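Local coordinates for restriction endonuclease AspBHI (Azoarcus sp., PDB 4OC8), which acts as a DNA modification-dependent restriction endonuclease, probably binding modified DNA and cutting its strands, at residues A304-A309 / V334-V339; V313-V318 / R341-E346; F330-T335 / I355-Q360. One frame throughout, in Å; residues are numbered along the deposited sequence.

Overall arrangement
Along the chain, strand 294-305 runs out into the loop that follows Lys305, helix 315-324 follows, and strand 330-335 returns beside the first strand. Contact 1 closes this beta-alpha-beta loop. Helix 341-349 comes next, and strand 354-357 lines up on the other side of strand 330-335, so contact 3 closes a second such loop; the two contacts share Val334 and Thr335, and their centres lie about 9 Å apart. Contact 2 joins the two connecting helices, and its segments alternate with those of contacts 1 and 3, so it crosses both; its centre is about 12 Å from each of theirs. Three parallel strands and two helices of the endonuclease region are thus tied together.

Contact 1: residues A304-A309 / V334-V339; sequences AKCYGA and VTTSYV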
ATOM      1  N   ALA A 304      -0.418  15.235 -13.421  1.00 41.64           N
ATOM      2  CA  ALA A 304       0.365  16.270 -12.758  1.00 40.01           C
ATOM      3  C   ALA A 304       0.040  17.648 -13.306  1.00 45.11           C
ATOM      4  O   ALA A 304       0.236  17.921 -14.489  1.00 56.26           O
ATOM      5  CB  ALA A 304       1.840  15.979 -12.891  1.00 40.87           C
ATOM      6  N   LYS A 305      -0.458  18.516 -12.436  1.00 42.24           N
ATOM      7  CA  LYS A 305      -0.853  19.855 -12.838  1.00 43.39           C
ATOM      8  C   LYS A 305       0.001  20.907 -12.148  1.00 37.77           C
ATOM      9  O   LYS A 305      -0.198  21.203 -10.975  1.00 43.44           O
ATOM     10  CB  LYS A 305      -2.335  20.095 -12.532  1.00 43.77           C
ATOM     11  CG  LYS A 305      -3.284  19.109 -13.206  1.00 47.43           C
ATOM     12  CD  LYS A 305      -3.099  19.080 -14.722  1.00 54.27           C
ATOM     13  CE  LYS A 305      -3.434  20.415 -15.364  1.00 49.37           C
ATOM     14  NZ  LYS A 305      -3.312  20.352 -16.848  1.00 66.61           N
ATOM     15  N   CYS A 306       0.946  21.474 -12.888  1.00 43.93           N
ATOM     16  CA  CYS A 306       1.812  22.525 -12.367  1.00 47.45           C
ATOM     17  C   CYS A 306       1.109  23.879 -12.448  1.00 45.26           C
ATOM     18  O   CYS A 306       1.174  24.560 -13.469  1.00 52.19           O
ATOM     19  CB  CYS A 306       3.120  22.566 -13.154  1.00 42.09           C
ATOM     20  SG  CYS A 306       4.503  23.241 -12.240  1.00 46.21           S
ATOM     21  N   TYR A 307       0.445  24.263 -11.362  1.00 52.71           N
ATOM     22  CA  TYR A 307      -0.357  25.484 -11.322  1.00 47.98           C
ATOM     23  C   TYR A 307       0.153  26.487 -10.292  1.00 52.72           C
ATOM     24  O   TYR A 307       0.857  26.126  -9.348  1.00 48.19           O
ATOM     25  CB  TYR A 307      -1.809  25.159 -10.972  1.00 33.32           C
ATOM     26  CG  TYR A 307      -2.653  24.662 -12.116  1.00 41.00           C
ATOM     27  CD1 TYR A 307      -2.075  24.214 -13.294  1.00 42.56           C
ATOM     28  CD2 TYR A 307      -4.037  24.656 -12.022  1.00 37.05           C
ATOM     29  CE1 TYR A 307      -2.855  23.759 -14.345  1.00 41.11           C
ATOM     30  CE2 TYR A 307      -4.824  24.208 -13.064  1.00 36.59           C
ATOM     31  CZ  TYR A 307      -4.229  23.761 -14.225  1.00 42.40           C
ATOM     32  OH  TYR A 307      -5.011  23.312 -15.269  1.00 45.50           O
ATOM     33  N   GLY A 308      -0.223  27.748 -10.478  1.00 48.89           N
ATOM     34  CA  GLY A 308      -0.029  28.756  -9.455  1.00 51.19           C
ATOM     35  C   GLY A 308      -1.173  28.660  -8.463  1.00 54.67           C
ATOM     36  O   GLY A 308      -2.253  28.171  -8.805  1.00 45.32           O
ATOM     37  N   ALA A 309      -0.940  29.125  -7.238  1.00 53.38           N
ATOM     38  CA  ALA A 309      -1.937  29.025  -6.177  1.00 46.59           C
ATOM     39  C   ALA A 309      -3.227  29.782  -6.503  1.00 59.48           C
ATOM     40  O   ALA A 309      -4.282  29.505  -5.931  1.00 67.72           O
ATOM     41  CB  ALA A 309      -1.355  29.510  -4.867  1.00 46.42           C
ATOM     42  N   VAL A 334      -1.112  14.966  -8.655  1.00 41.21           N
ATOM     43  CA  VAL A 334      -0.163  15.842  -7.984  1.00 42.84           C
ATOM     44  C   VAL A 334      -0.294  17.259  -8.533  1.00 40.76           C
ATOM     45  O   VAL A 334      -0.350  17.458  -9.740  1.00 46.76           O
ATOM     46  CB  VAL A 334       1.280  15.340  -8.164  1.00 34.96           C
ATOM     47  CG1 VAL A 334       2.265  16.284  -7.493  1.00 28.95           C
ATOM     48  CG2 VAL A 334       1.415  13.931  -7.610  1.00 34.57           C
ATOM     49  N   THR A 335      -0.363  18.241  -7.645  1.00 38.26           N
ATOM     50  CA  THR A 335      -0.485  19.626  -8.073  1.00 43.53           C
ATOM     51  C   THR A 335       0.214  20.583  -7.119  1.00 43.37           C
ATOM     52  O   THR A 335       0.169  20.408  -5.898  1.00 42.67           O
ATOM     53  CB  THR A 335      -1.958  20.052  -8.210  1.00 48.59           C
ATOM     54  OG1 THR A 335      -2.025  21.474  -8.383  1.00 44.74           O
ATOM     55  CG2 THR A 335      -2.744  19.662  -6.970  1.00 41.55           C
ATOM     56  N   THR A 336       0.857  21.597  -7.687  1.00 38.27           N
ATOM     57  CA  THR A 336       1.488  22.647  -6.896  1.00 45.49           C
ATOM     58  C   THR A 336       0.469  23.706  -6.475  1.00 45.90           C
ATOM     59  O   THR A 336       0.830  24.751  -5.941  1.00 41.26           O
ATOM     60  CB  THR A 336       2.646  23.313  -7.663  1.00 46.08           C
ATOM     61  OG1 THR A 336       2.272  23.501  -9.037  1.00 40.14           O
ATOM     62  CG2 THR A 336       3.889  22.443  -7.597  1.00 42.32           C
ATOM     63  N   SER A 337      -0.806  23.429  -6.724  1.00 42.68           N
ATOM     64  CA  SER A 337      -1.880  24.312  -6.298  1.00 39.91           C
ATOM     65  C   SER A 337      -2.902  23.527  -5.488  1.00 46.32           C
ATOM     66  O   SER A 337      -2.579  22.492  -4.913  1.00 48.06           O
ATOM     67  CB  SER A 337      -2.553  24.935  -7.516  1.00 48.95           C
ATOM     68  OG  SER A 337      -3.689  25.689  -7.143  1.00 52.13           O
ATOM     69  N   TYR A 338      -4.135  24.023  -5.448  1.00 52.54           N
ATOM     70  CA  TYR A 338      -5.208  23.354  -4.719  1.00 40.80           C
ATOM     71  C   TYR A 338      -6.327  22.900  -5.654  1.00 44.90           C
ATOM     72  O   TYR A 338      -6.443  23.377  -6.782  1.00 46.68           O
ATOM     73  CB  TYR A 338      -5.781  24.283  -3.654  1.00 47.09           C
ATOM     74  CG  TYR A 338      -6.729  25.334  -4.197  1.00 54.46           C
ATOM     75  CD1 TYR A 338      -6.250  26.438  -4.893  1.00 51.16           C
ATOM     76  CD2 TYR A 338      -8.101  25.229  -4.002  1.00 49.79           C
ATOM     77  CE1 TYR A 338      -7.110  27.402  -5.389  1.00 52.53           C
ATOM     78  CE2 TYR A 338      -8.966  26.188  -4.491  1.00 61.50           C
ATOM     79  CZ  TYR A 338      -8.468  27.274  -5.180  1.00 63.18           C
ATOM     80  OH  TYR A 338      -9.336  28.225  -5.671  1.00 51.61           O
ATOM     81  N   VAL A 339      -7.143  21.965  -5.176  1.00 48.21           N
ATOM     82  CA  VAL A 339      -8.325  21.513  -5.900  1.00 40.84           C
ATOM     83  C   VAL A 339      -9.562  22.220  -5.348  1.00 48.52           C
ATOM     84  O   VAL A 339      -9.792  22.204  -4.138  1.00 48.84           O
ATOM     85  CB  VAL A 339      -8.512  19.997  -5.753  1.00 35.69           C
ATOM     86  CG1 VAL A 339      -9.759  19.543  -6.487  1.00 40.10           C
ATOM     87  CG2 VAL A 339      -7.289  19.265  -6.267  1.00 36.93           C
TER
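This is a parallel strand pairing that frays into a web of loop bonds, at the C-terminal ends of strands 294-305 and 330-335 in the PD-(D/E)XK-type region. Ala304 pairs with Val334 and Lys305 with Thr335; Lys305 N gives a nearly straight bond to Val334 O (2.9 Å, 165°), along the C=O axis. Beyond it, hydroxyls take over. Thr335 OG1, anti to its backbone N (chi1 169°), donates in the carbonyl plane to Lys305 O at 3.2 Å and accepts from Ser337 N at 2.8 Å, forming an ST turn. Lys305 O also receives a long, weak bond from Thr336 N. Thr336 OG1 reaches a lone pair of Tyr307 O at 3.0 Å, an oxygen shared with Arg242 NE. Tyr307 CB packs on Ser337 CB (3.5 Å), while Lys305 CB lies over one face of the Tyr307 ring, 4.1 Å above the ring plane and offset toward its rim, and Tyr307 OH bonds to Glu317. The Ser337 hydroxyl goes to Asn311 O. Glu303-Ala304-Lys305 fits the family's E-x-K signature, so these bonds, one firm and one weak at Lys305 O, probably help hold the backbone from which a candidate active-site lysine extends.

Contact 2: residues V313-V318 / R341-E346; sequences VGVKEV and RQAYQE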
ATOM      1  N   VAL A 313      -7.367  23.575  -9.363  1.00 38.43           N
ATOM      2  CA  VAL A 313      -7.615  22.410 -10.197  1.00 44.40           C
ATOM      3  C   VAL A 313      -9.109  22.116 -10.154  1.00 45.97           C
ATOM      4  O   VAL A 313      -9.686  21.934  -9.085  1.00 45.90           O
ATOM      5  CB  VAL A 313      -6.801  21.188  -9.742  1.00 41.38           C
ATOM      6  CG1 VAL A 313      -7.326  19.923 -10.396  1.00 36.25           C
ATOM      7  CG2 VAL A 313      -5.327  21.392 -10.072  1.00 43.54           C
ATOM      8  N   GLY A 314      -9.737  22.097 -11.321  1.00 45.62           N
ATOM      9  CA  GLY A 314     -11.180  21.990 -11.377  1.00 50.87           C
ATOM     10  C   GLY A 314     -11.716  20.692 -11.944  1.00 47.98           C
ATOM     11  O   GLY A 314     -10.983  19.720 -12.127  1.00 49.98           O
ATOM     12  N   VAL A 315     -13.012  20.699 -12.228  1.00 45.11           N
ATOM     13  CA  VAL A 315     -13.727  19.537 -12.732  1.00 47.71           C
ATOM     14  C   VAL A 315     -13.105  18.955 -14.006  1.00 63.68           C
ATOM     15  O   VAL A 315     -13.083  17.741 -14.189  1.00 60.37           O
ATOM     16  CB  VAL A 315     -15.207  19.897 -12.988  1.00 44.70           C
ATOM     17  CG1 VAL A 315     -15.976  18.709 -13.553  1.00 54.50           C
ATOM     18  CG2 VAL A 315     -15.845  20.390 -11.704  1.00 52.70           C
ATOM     19  N   LYS A 316     -12.593  19.826 -14.872  1.00 61.84           N
ATOM     20  CA  LYS A 316     -12.044  19.417 -16.164  1.00 51.05           C
ATOM     21  C   LYS A 316     -10.782  18.559 -16.001  1.00 55.41           C
ATOM     22  O   LYS A 316     -10.710  17.402 -16.478  1.00 58.16           O
ATOM     23  CB  LYS A 316     -11.743  20.671 -16.989  1.00 55.99           C
ATOM     24  CG  LYS A 316     -11.359  20.437 -18.442  1.00 75.34           C
ATOM     25  CD  LYS A 316     -11.172  21.774 -19.164  1.00 76.82           C
ATOM     26  CE  LYS A 316     -10.794  21.592 -20.631  1.00 84.15           C
ATOM     27  NZ  LYS A 316      -9.442  20.992 -20.811  1.00 63.17           N
ATOM     28  N   GLU A 317      -9.799  19.136 -15.311  1.00 49.04           N
ATOM     29  CA  GLU A 317      -8.526  18.474 -15.050  1.00 50.80           C
ATOM     30  C   GLU A 317      -8.733  17.124 -14.390  1.00 54.55           C
ATOM     31  O   GLU A 317      -8.153  16.122 -14.809  1.00 56.51           O
ATOM     32  CB  GLU A 317      -7.639  19.341 -14.156  1.00 55.23           C
ATOM     33  CG  GLU A 317      -7.121  20.608 -14.810  1.00 52.78           C
ATOM     34  CD  GLU A 317      -8.107  21.756 -14.738  1.00 57.46           C
ATOM     35  OE1 GLU A 317      -9.272  21.524 -14.346  1.00 51.10           O
ATOM     36  OE2 GLU A 317      -7.709  22.895 -15.071  1.00 63.56           O
ATOM     37  N   VAL A 318      -9.567  17.105 -13.356  1.00 52.70           N
ATOM     38  CA  VAL A 318      -9.869  15.873 -12.642  1.00 51.38           C
ATOM     39  C   VAL A 318     -10.555  14.866 -13.559  1.00 51.46           C
ATOM     40  O   VAL A 318     -10.227  13.685 -13.539  1.00 58.22           O
ATOM     41  CB  VAL A 318     -10.740  16.139 -11.405  1.00 50.21           C
ATOM     42  CG1 VAL A 318     -11.189  14.834 -10.783  1.00 48.60           C
ATOM     43  CG2 VAL A 318      -9.968  16.971 -10.397  1.00 49.71           C
ATOM     44  N   ARG A 341     -13.592  23.512  -4.566  1.00 62.98           N
ATOM     45  CA  ARG A 341     -14.702  22.884  -3.854  1.00 57.41           C
ATOM     46  C   ARG A 341     -15.486  21.890  -4.714  1.00 50.36           C
ATOM     47  O   ARG A 341     -15.662  20.741  -4.321  1.00 52.82           O
ATOM     48  CB  ARG A 341     -15.635  23.954  -3.273  1.00 60.89           C
ATOM     49  CG  ARG A 341     -16.760  23.415  -2.392  1.00 68.24           C
ATOM     50  CD  ARG A 341     -16.226  22.537  -1.267  1.00 81.51           C
ATOM     51  NE  ARG A 341     -15.345  23.268  -0.359  1.00 98.00           N
ATOM     52  CZ  ARG A 341     -15.720  23.755   0.820  1.00 91.75           C
ATOM     53  NH1 ARG A 341     -16.967  23.586   1.241  1.00 78.90           N
ATOM     54  NH2 ARG A 341     -14.847  24.405   1.580  1.00 72.18           N
ATOM     55  N   GLN A 342     -15.942  22.325  -5.883  1.00 51.27           N
ATOM     56  CA  GLN A 342     -16.753  21.470  -6.749  1.00 50.37           C
ATOM     57  C   GLN A 342     -16.070  20.143  -7.101  1.00 59.02           C
ATOM     58  O   GLN A 342     -16.682  19.077  -7.000  1.00 60.17           O
ATOM     59  CB  GLN A 342     -17.154  22.214  -8.024  1.00 55.20           C
ATOM     60  CG  GLN A 342     -18.113  21.434  -8.921  1.00 65.64           C
ATOM     61  CD  GLN A 342     -18.449  22.168 -10.211  1.00 84.92           C
ATOM     62  OE1 GLN A 342     -17.960  23.272 -10.461  1.00 92.79           O
ATOM     63  NE2 GLN A 342     -19.288  21.550 -11.042  1.00 76.18           N
ATOM     64  N   ALA A 343     -14.802  20.209  -7.499  1.00 59.69           N
ATOM     65  CA  ALA A 343     -14.068  19.016  -7.921  1.00 54.80           C
ATOM     66  C   ALA A 343     -13.810  18.045  -6.767  1.00 54.37           C
ATOM     67  O   ALA A 343     -13.985  16.832  -6.914  1.00 48.31           O
ATOM     68  CB  ALA A 343     -12.759  19.408  -8.597  1.00 48.35           C
ATOM     69  N   TYR A 344     -13.389  18.590  -5.627  1.00 49.01           N
ATOM     70  CA  TYR A 344     -13.158  17.803  -4.422  1.00 45.52           C
ATOM     71  C   TYR A 344     -14.444  17.098  -4.020  1.00 58.02           C
ATOM     72  O   TYR A 344     -14.457  15.890  -3.775  1.00 60.86           O
ATOM     73  CB  TYR A 344     -12.699  18.712  -3.282  1.00 47.02           C
ATOM     74  CG  TYR A 344     -11.644  18.108  -2.378  1.00 52.15           C
ATOM     75  CD1 TYR A 344     -11.758  16.806  -1.908  1.00 54.76           C
ATOM     76  CD2 TYR A 344     -10.526  18.842  -2.006  1.00 51.27           C
ATOM     77  CE1 TYR A 344     -10.784  16.256  -1.083  1.00 63.53           C
ATOM     78  CE2 TYR A 344      -9.550  18.302  -1.187  1.00 51.03           C
ATOM     79  CZ  TYR A 344      -9.680  17.011  -0.727  1.00 59.88           C
ATOM     80  OH  TYR A 344      -8.701  16.484   0.088  1.00 55.64           O
ATOM     81  N   GLN A 345     -15.526  17.870  -3.965  1.00 59.37           N
ATOM     82  CA  GLN A 345     -16.839  17.359  -3.600  1.00 58.48           C
ATOM     83  C   GLN A 345     -17.252  16.231  -4.536  1.00 65.47           C
ATOM     84  O   GLN A 345     -17.723  15.189  -4.087  1.00 72.61           O
ATOM     85  CB  GLN A 345     -17.882  18.480  -3.640  1.00 54.82           C
ATOM     86  CG  GLN A 345     -19.186  18.159  -2.919  1.00 65.44           C
ATOM     87  CD  GLN A 345     -19.066  18.264  -1.404  1.00 82.64           C
ATOM     88  OE1 GLN A 345     -18.580  19.266  -0.874  1.00 71.94           O
ATOM     89  NE2 GLN A 345     -19.511  17.224  -0.701  1.00 69.19           N
ATOM     90  N   GLU A 346     -17.065  16.441  -5.835  1.00 61.62           N
ATOM     91  CA  GLU A 346     -17.415  15.431  -6.828  1.00 62.03           C
ATOM     92  C   GLU A 346     -16.625  14.149  -6.590  1.00 64.90           C
ATOM     93  O   GLU A 346     -17.184  13.047  -6.601  1.00 69.50           O
ATOM     94  CB  GLU A 346     -17.167  15.965  -8.240  1.00 73.64           C
ATOM     95  CG  GLU A 346     -17.405  14.954  -9.354  1.00 89.34           C
ATOM     96  CD  GLU A 346     -17.488  15.604 -10.726  1.00 96.62           C
ATOM     97  OE1 GLU A 346     -18.291  16.550 -10.886  1.00 90.52           O
ATOM     98  OE2 GLU A 346     -16.751  15.174 -11.641  1.00 82.94           O
TER
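The contact packs together the first turns of the two connecting helices, 315-324 and 341-349, that belong to successive beta-alpha-beta units of the endonuclease region. The backbones come closest at Val315 and Ala343, whose CA atoms are 4.9 Å apart, a small separation made possible by the single methyl of Ala343. That methyl points at the opposing chain where it enters its helix: Ala343 CB lies 3.7 Å from Gly314 C, and Val318 CG2 touches the same methyl at 4.1 Å. The two methyls of Val315 divide the remaining partners, CG1 anti to the backbone N (chi1 178°) and CG2 anti to the carbonyl carbon. CG2 meets the extended Gln342 side chain, which crosses it obliquely, with Gln342 CD nearest at 3.5 Å. CG1 faces the carboxylate of Glu346, whose side chain crosses that of Val315 at about a right angle and holds both oxygens equally far away, OE1 and OE2 each 4.1 Å from Val315 CG1. No hydrogen bond links the segments, so the fit is one of van der Waals contact. Within 313-318, Gly314 occupies the N-cap position and its N donates to Glu317 OE1 at 3.1 Å (141°), approaching from above the carboxylate plane; this is the glutamate half of a capping box. On the sheet side, Glu317 within helix 315-324 touches Lys305 of strand 294-305, Val313 leads into that helix against Lys305 and Thr335 of strand 330-335, and Tyr344 lies against Leu356 of strand 354-357, so both helices cover the face bearing Lys305, Thr335 and Leu356.

Contact 3: residues F330-T335 / I355-Q360; sequences FGVLVT and ILTTAQ
Backbone hydrogen bonds carry the pairing of strand 330-335 with strand 354-357; the axes of 330-335 and 355-357 run parallel within 14°. Four connect the edges: Ile355 N to Gly331 O, Leu333 N to Ile355 O and Thr357 N to Leu333 O, each 2.8 Å, then Thr335 N to Thr357 O at 2.9 Å. All four donors arrive nearly along the C=O axis. It is the backbone N-H and C=O groups of Gly331, Leu333 and Thr335 that are turned to this neighbour, as parallel pairing requires.

Apolar contacts fall on both faces. On one, Ile355 CD1 meets Val332 CG2 and, obliquely, the Phe330 ring at CE2, both at 4.2 Å, the side chains lying side by side; Val334 CG2 runs along Thr357 CB in the same manner. On the other, Leu333 CD2 and Leu356 CD2 meet at 3.8 Å, the chains crossing obliquely. At the C-terminal end of the pairing, Thr335 CG2 lies against Thr357 O and Thr358. Thr358 holds the N-cap position of helix 359-368, its OG1 bonding to Gln227 O.

Helix 251-263 covers the Val332, Val334, Ile355 and Thr357 face, with Ile362 and Leu365 of helix 359-368 adding to it. Phe330 meets the ring of Phe300 on strand 294-305, while Ile296 and Ala294 of the second subunit pack on Phe330, Ile355 and Thr357, bringing the end strand of this chain's sheet into the subunit interface.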
ATOM      1  N   PHE A 330      -6.628   2.798  -9.492  1.00 39.64           N
ATOM      2  CA  PHE A 330      -6.773   4.151  -8.967  1.00 41.16           C
ATOM      3  C   PHE A 330      -5.970   5.214  -9.729  1.00 39.72           C
ATOM      4  O   PHE A 330      -5.300   4.920 -10.720  1.00 39.61           O
ATOM      5  CB  PHE A 330      -6.435   4.183  -7.473  1.00 37.06           C
ATOM      6  CG  PHE A 330      -4.995   3.889  -7.163  1.00 41.87           C
ATOM      7  CD1 PHE A 330      -4.517   2.584  -7.181  1.00 40.29           C
ATOM      8  CD2 PHE A 330      -4.123   4.915  -6.834  1.00 32.20           C
ATOM      9  CE1 PHE A 330      -3.193   2.311  -6.887  1.00 33.05           C
ATOM     10  CE2 PHE A 330      -2.802   4.651  -6.538  1.00 32.49           C
ATOM     11  CZ  PHE A 330      -2.334   3.347  -6.562  1.00 36.87           C
ATOM     12  N   GLY A 331      -6.062   6.455  -9.260  1.00 32.63           N
ATOM     13  CA  GLY A 331      -5.324   7.552  -9.855  1.00 36.96           C
ATOM     14  C   GLY A 331      -4.707   8.472  -8.817  1.00 42.25           C
ATOM     15  O   GLY A 331      -5.258   8.650  -7.733  1.00 47.91           O
ATOM     16  N   VAL A 332      -3.552   9.046  -9.144  1.00 37.65           N
ATOM     17  CA  VAL A 332      -2.908  10.042  -8.295  1.00 37.92           C
ATOM     18  C   VAL A 332      -2.857  11.373  -9.035  1.00 37.99           C
ATOM     19  O   VAL A 332      -2.474  11.428 -10.201  1.00 40.49           O
ATOM     20  CB  VAL A 332      -1.458   9.646  -7.920  1.00 35.95           C
ATOM     21  CG1 VAL A 332      -0.910  10.586  -6.857  1.00 36.47           C
ATOM     22  CG2 VAL A 332      -1.390   8.216  -7.439  1.00 29.99           C
ATOM     23  N   LEU A 333      -3.252  12.441  -8.354  1.00 38.49           N
ATOM     24  CA  LEU A 333      -3.193  13.777  -8.924  1.00 32.70           C
ATOM     25  C   LEU A 333      -2.269  14.637  -8.096  1.00 36.59           C
ATOM     26  O   LEU A 333      -2.597  14.996  -6.968  1.00 49.63           O
ATOM     27  CB  LEU A 333      -4.580  14.415  -8.974  1.00 32.71           C
ATOM     28  CG  LEU A 333      -4.610  15.861  -9.472  1.00 36.16           C
ATOM     29  CD1 LEU A 333      -5.557  15.999 -10.645  1.00 41.06           C
ATOM     30  CD2 LEU A 333      -5.001  16.818  -8.359  1.00 41.70           C
ATOM     31  N   VAL A 334      -1.112  14.966  -8.655  1.00 41.21           N
ATOM     32  CA  VAL A 334      -0.163  15.842  -7.984  1.00 42.84           C
ATOM     33  C   VAL A 334      -0.294  17.259  -8.533  1.00 40.76           C
ATOM     34  O   VAL A 334      -0.350  17.458  -9.740  1.00 46.76           O
ATOM     35  CB  VAL A 334       1.280  15.340  -8.164  1.00 34.96           C
ATOM     36  CG1 VAL A 334       2.265  16.284  -7.493  1.00 28.95           C
ATOM     37  CG2 VAL A 334       1.415  13.931  -7.610  1.00 34.57           C
ATOM     38  N   THR A 335      -0.363  18.241  -7.645  1.00 38.26           N
ATOM     39  CA  THR A 335      -0.485  19.626  -8.073  1.00 43.53           C
ATOM     40  C   THR A 335       0.214  20.583  -7.119  1.00 43.37           C
ATOM     41  O   THR A 335       0.169  20.408  -5.898  1.00 42.67           O
ATOM     42  CB  THR A 335      -1.958  20.052  -8.210  1.00 48.59           C
ATOM     43  OG1 THR A 335      -2.025  21.474  -8.383  1.00 44.74           O
ATOM     44  CG2 THR A 335      -2.744  19.662  -6.970  1.00 41.55           C
ATOM     45  N   ILE A 355      -6.306   9.911  -5.446  1.00 40.67           N
ATOM     46  CA  ILE A 355      -5.521  10.601  -4.423  1.00 39.22           C
ATOM     47  C   ILE A 355      -5.248  12.032  -4.855  1.00 41.10           C
ATOM     48  O   ILE A 355      -4.789  12.269  -5.965  1.00 41.48           O
ATOM     49  CB  ILE A 355      -4.160   9.922  -4.190  1.00 35.11           C
ATOM     50  CG1 ILE A 355      -4.348   8.461  -3.784  1.00 36.20           C
ATOM     51  CG2 ILE A 355      -3.368  10.668  -3.132  1.00 31.65           C
ATOM     52  CD1 ILE A 355      -3.057   7.700  -3.669  1.00 30.46           C
ATOM     53  N   LEU A 356      -5.524  12.985  -3.973  1.00 41.10           N
ATOM     54  CA  LEU A 356      -5.307  14.391  -4.284  1.00 38.17           C
ATOM     55  C   LEU A 356      -4.124  14.951  -3.504  1.00 42.04           C
ATOM     56  O   LEU A 356      -4.256  15.326  -2.338  1.00 41.77           O
ATOM     57  CB  LEU A 356      -6.568  15.215  -3.995  1.00 36.85           C
ATOM     58  CG  LEU A 356      -7.836  14.860  -4.779  1.00 33.80           C
ATOM     59  CD1 LEU A 356      -9.026  15.609  -4.220  1.00 30.37           C
ATOM     60  CD2 LEU A 356      -7.656  15.166  -6.259  1.00 43.26           C
ATOM     61  N   THR A 357      -2.972  15.011  -4.161  1.00 43.00           N
ATOM     62  CA  THR A 357      -1.764  15.554  -3.559  1.00 37.56           C
ATOM     63  C   THR A 357      -1.638  17.031  -3.899  1.00 39.73           C
ATOM     64  O   THR A 357      -1.272  17.386  -5.016  1.00 47.15           O
ATOM     65  CB  THR A 357      -0.519  14.826  -4.081  1.00 40.44           C
ATOM     66  OG1 THR A 357      -0.760  13.417  -4.088  1.00 44.89           O
ATOM     67  CG2 THR A 357       0.682  15.124  -3.208  1.00 41.77           C
ATOM     68  N   THR A 358      -1.942  17.888  -2.932  1.00 38.67           N
ATOM     69  CA  THR A 358      -1.892  19.329  -3.139  1.00 38.88           C
ATOM     70  C   THR A 358      -0.571  19.917  -2.656  1.00 41.33           C
ATOM     71  O   THR A 358       0.338  19.181  -2.273  1.00 46.56           O
ATOM     72  CB  THR A 358      -3.060  20.028  -2.433  1.00 43.77           C
ATOM     73  OG1 THR A 358      -2.910  19.911  -1.012  1.00 43.32           O
ATOM     74  CG2 THR A 358      -4.369  19.395  -2.856  1.00 33.66           C
ATOM     75  N   ALA A 359      -0.475  21.242  -2.672  1.00 35.23           N
ATOM     76  CA  ALA A 359       0.773  21.931  -2.361  1.00 43.73           C
ATOM     77  C   ALA A 359       1.301  21.621  -0.959  1.00 48.39           C
ATOM     78  O   ALA A 359       2.495  21.363  -0.779  1.00 48.73           O
ATOM     79  CB  ALA A 359       0.612  23.430  -2.553  1.00 48.61           C
ATOM     80  N   GLN A 360       0.410  21.651   0.030  1.00 46.57           N
ATOM     81  CA  GLN A 360       0.786  21.330   1.401  1.00 47.68           C
ATOM     82  C   GLN A 360       1.359  19.915   1.468  1.00 46.72           C
ATOM     83  O   GLN A 360       2.358  19.660   2.149  1.00 46.35           O
ATOM     84  CB  GLN A 360      -0.421  21.470   2.332  1.00 42.78           C
ATOM     85  CG  GLN A 360      -0.118  21.176   3.789  1.00 46.29           C
ATOM     86  CD  GLN A 360       1.082  21.948   4.304  1.00 55.47           C
ATOM     87  OE1 GLN A 360       1.197  23.155   4.094  1.00 60.35           O
ATOM     88  NE2 GLN A 360       1.991  21.249   4.976  1.00 61.35           N
TER